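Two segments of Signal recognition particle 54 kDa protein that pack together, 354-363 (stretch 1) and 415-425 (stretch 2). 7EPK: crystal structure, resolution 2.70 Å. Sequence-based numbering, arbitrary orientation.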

# COMPACT_ATOMS: atom_id res chain seq x y z
N MET A 354 -5.54 -0.11 38.75
CA MET A 354 -5.43 -0.71 40.11
C MET A 354 -4.07 -1.38 40.29
O MET A 354 -3.60 -1.42 41.44
N LEU A 355 -3.47 -1.91 39.22
CA LEU A 355 -2.13 -2.57 39.24
C LEU A 355 -1.10 -1.58 39.77
O LEU A 355 -0.35 -1.95 40.70
N ALA A 356 -1.08 -0.37 39.20
CA ALA A 356 -0.19 0.75 39.59
C ALA A 356 -0.60 1.31 40.96
O ALA A 356 0.30 1.87 41.64
N SER A 357 -1.87 1.16 41.37
CA SER A 357 -2.44 1.65 42.66
C SER A 357 -2.04 0.75 43.84
O SER A 357 -2.38 1.12 44.98
N ILE A 358 -1.37 -0.39 43.59
CA ILE A 358 -0.74 -1.27 44.63
C ILE A 358 0.79 -1.07 44.58
O ILE A 358 1.38 -0.73 45.63
N ASP A 359 1.40 -1.30 43.41
CA ASP A 359 2.85 -1.06 43.15
C ASP A 359 3.00 -0.04 42.00
O ASP A 359 2.86 -0.44 40.83
N GLU A 360 3.28 1.22 42.34
CA GLU A 360 3.51 2.34 41.40
C GLU A 360 4.65 1.98 40.43
O GLU A 360 4.55 2.34 39.24
N GLY A 361 5.67 1.26 40.92
CA GLY A 361 6.90 0.92 40.17
C GLY A 361 6.77 -0.36 39.37
O GLY A 361 7.82 -0.89 38.96
N ALA A 362 5.54 -0.84 39.14
CA ALA A 362 5.21 -2.00 38.27
C ALA A 362 5.02 -1.52 36.82
O ALA A 362 5.54 -2.21 35.92
N LEU A 363 4.31 -0.41 36.61
CA LEU A 363 4.06 0.20 35.27
C LEU A 363 4.92 1.46 35.09
O LEU A 363 4.46 2.37 34.36
N VAL A 415 13.22 -10.85 40.68
CA VAL A 415 12.62 -10.20 41.88
C VAL A 415 11.26 -9.62 41.48
O VAL A 415 10.29 -9.85 42.23
N TYR A 416 11.22 -8.93 40.33
CA TYR A 416 10.01 -8.26 39.77
C TYR A 416 8.89 -9.28 39.71
O TYR A 416 7.81 -9.09 40.33
N TYR A 417 9.17 -10.38 39.02
CA TYR A 417 8.29 -11.57 38.95
C TYR A 417 7.85 -11.90 40.39
O TYR A 417 6.65 -11.75 40.67
N LYS A 418 8.78 -12.25 41.29
CA LYS A 418 8.45 -12.67 42.68
C LYS A 418 7.67 -11.56 43.38
O LYS A 418 6.64 -11.87 44.02
N ASN A 419 8.13 -10.32 43.26
CA ASN A 419 7.58 -9.17 44.02
C ASN A 419 6.13 -8.95 43.58
O ASN A 419 5.26 -8.81 44.46
N LEU A 420 5.86 -8.95 42.27
CA LEU A 420 4.48 -8.84 41.74
C LEU A 420 3.67 -9.98 42.34
O LEU A 420 2.62 -9.69 42.93
N LYS A 421 4.18 -11.21 42.25
CA LYS A 421 3.45 -12.46 42.60
C LYS A 421 3.03 -12.47 44.08
O LYS A 421 1.92 -12.99 44.36
N THR A 422 3.89 -11.96 44.96
CA THR A 422 3.64 -11.81 46.43
C THR A 422 2.40 -10.95 46.64
O THR A 422 1.43 -11.46 47.20
N MET A 423 2.44 -9.70 46.17
CA MET A 423 1.41 -8.65 46.44
C MET A 423 -0.01 -9.20 46.23
O MET A 423 -0.88 -8.95 47.10
N MET A 424 -0.23 -9.92 45.13
CA MET A 424 -1.58 -10.35 44.67
C MET A 424 -2.05 -11.59 45.46
O MET A 424 -3.07 -12.18 45.06
N LYS A 425 -1.35 -11.93 46.55
CA LYS A 425 -1.77 -12.97 47.53
C LYS A 425 -2.59 -12.30 48.65
O LYS A 425 -3.34 -13.02 49.33

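Stretch 2 is helical from 415 to 423, and one side of that helix supplies Tyr 416, Leu 420 and Met 423. Met 424, just past the helix, adds a fourth side chain. Stretch 1 starts in a helix and continues as loop, and it contributes Leu 355, Ile 358, Asp 359 and Ala 362. The contact is small, with 337 Å² buried in total.

Tyr 416 provides the polar link. Its CA-to-CB bond points sideways, but chi1 is t and chi2 is 84°, so the ring extends until its end reaches stretch 1. Tyr 416 OH donates a hydrogen bond to Ala 362 O at 2.8 Å. The carbonyl lies at the ring edge, near the ring plane, as does Gly 361 O.

Leu 420 sits one helical turn on. Its chi1 of -96° lies between wells, and chi2 is m. Leu 420 CD1 lies 4.0 Å from Leu 355 CD2 and 4.3 Å from Ala 362 CB, so this methyl meets two apolar partners. Leu 355 also starts sideways. With chi1 t and chi2 off-well at -138°, its CD2 methyl comes near.

The CA-to-CB bonds of Ile 358 and Asp 359 point toward stretch 2. Ile 358 has chi1 m and chi2 p. Its CG2 is 3.8 Å from Met 423 SD and also 3.8 Å from Met 424 CE, so one methyl touches both methionines. Met 423 points toward stretch 1. With chi1 m and chi2 t, Met 423 SD lies 3.5 Å from Asp 359 CB; chi3, also t, sets only where CE goes. Met 424 starts sideways; chi1 m and chi2 p carry SD in, and chi3, between wells at -105°, sets CE, the atom that reaches Ile 358 CG2.

Asp 359 has chi1 t. Its OD1 accepts a weak hydrogen bond from Gly 361 N at 3.3 Å, within its own stretch. Asp 359 OD2 is 4.0 Å from Leu 420 CD2, an apolar neighbour.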

# COMPACT_ATOMS: atom_id res chain seq x y z
CB MET A 354 -6.53 -1.75 40.35
CG MET A 354 -6.81 -1.98 41.82
SD MET A 354 -8.18 -3.13 42.07
CE MET A 354 -7.33 -4.53 42.81
CB LEU A 355 -1.76 -3.04 37.83
CG LEU A 355 -0.79 -4.22 37.71
CD1 LEU A 355 0.22 -3.96 36.60
CD2 LEU A 355 -0.05 -4.53 39.01
CB ALA A 356 -0.21 1.82 38.52
CB SER A 357 -3.95 1.82 42.58
OG SER A 357 -4.61 0.60 42.91
CB ILE A 358 -1.15 -2.74 44.45
CG1 ILE A 358 -2.58 -3.00 44.94
CG2 ILE A 358 -0.16 -3.68 45.13
CD1 ILE A 358 -3.66 -2.73 43.94
CB ASP A 359 3.59 -2.36 42.84
CG ASP A 359 5.08 -2.19 42.55
OD1 ASP A 359 5.68 -1.24 43.07
OD2 ASP A 359 5.63 -3.03 41.79
CB GLU A 360 3.77 3.62 42.20
CG GLU A 360 4.66 4.65 41.51
CD GLU A 360 5.93 5.03 42.25
OE1 GLU A 360 6.46 6.12 41.98
OE2 GLU A 360 6.40 4.23 43.09
CB ALA A 362 3.97 -2.70 38.77
CB LEU A 363 2.57 0.53 35.09
CG LEU A 363 1.60 -0.62 35.35
CD1 LEU A 363 0.19 -0.24 34.94
CD2 LEU A 363 2.06 -1.89 34.62
CB VAL A 415 13.54 -9.12 42.50
CG1 VAL A 415 12.88 -8.37 43.64
CG2 VAL A 415 14.85 -9.72 42.97
CB TYR A 416 10.28 -7.66 38.39
CG TYR A 416 9.11 -6.95 37.77
CD1 TYR A 416 8.83 -5.62 38.08
CD2 TYR A 416 8.28 -7.59 36.86
CE1 TYR A 416 7.75 -4.96 37.52
CE2 TYR A 416 7.20 -6.94 36.29
CZ TYR A 416 6.94 -5.62 36.61
OH TYR A 416 5.89 -4.96 36.06
CB TYR A 417 8.99 -12.68 38.17
CG TYR A 417 8.45 -14.06 38.39
CD1 TYR A 417 7.33 -14.53 37.73
CD2 TYR A 417 9.06 -14.91 39.30
CE1 TYR A 417 6.84 -15.80 37.96
CE2 TYR A 417 8.59 -16.18 39.54
CZ TYR A 417 7.47 -16.64 38.87
OH TYR A 417 7.07 -17.91 39.11
CB LYS A 418 9.69 -13.00 43.51
CG LYS A 418 10.54 -14.17 43.03
CD LYS A 418 11.97 -14.12 43.56
CE LYS A 418 12.94 -15.07 42.89
NZ LYS A 418 14.34 -14.77 43.28
CB ASN A 419 8.46 -7.92 43.90
CG ASN A 419 8.55 -7.15 45.20
OD1 ASN A 419 7.55 -6.59 45.67
ND2 ASN A 419 9.73 -7.11 45.80
CB LEU A 420 4.47 -8.89 40.20
CG LEU A 420 4.44 -7.54 39.49
CD1 LEU A 420 3.10 -6.84 39.68
CD2 LEU A 420 5.58 -6.63 39.96
CB LYS A 421 4.30 -13.70 42.32
CG LYS A 421 3.57 -14.99 42.64
CD LYS A 421 3.74 -16.02 41.58
CE LYS A 421 5.17 -16.51 41.48
NZ LYS A 421 5.20 -17.84 40.83
CB THR A 422 4.84 -11.20 47.16
OG1 THR A 422 6.06 -11.90 46.88
CG2 THR A 422 4.64 -11.18 48.66
CB MET A 423 1.61 -7.43 45.54
CG MET A 423 2.94 -6.73 45.75
SD MET A 423 3.17 -5.43 44.54
CE MET A 423 4.96 -5.35 44.50
CB MET A 424 -1.58 -10.63 43.16
CG MET A 424 -1.78 -9.39 42.29
SD MET A 424 -0.52 -8.07 42.52
CE MET A 424 -1.46 -6.88 43.47
CB LYS A 425 -0.54 -13.73 48.07
CG LYS A 425 -0.81 -14.80 49.12
CD LYS A 425 -1.84 -15.85 48.72
CE LYS A 425 -2.49 -16.53 49.92
NZ LYS A 425 -3.80 -17.13 49.56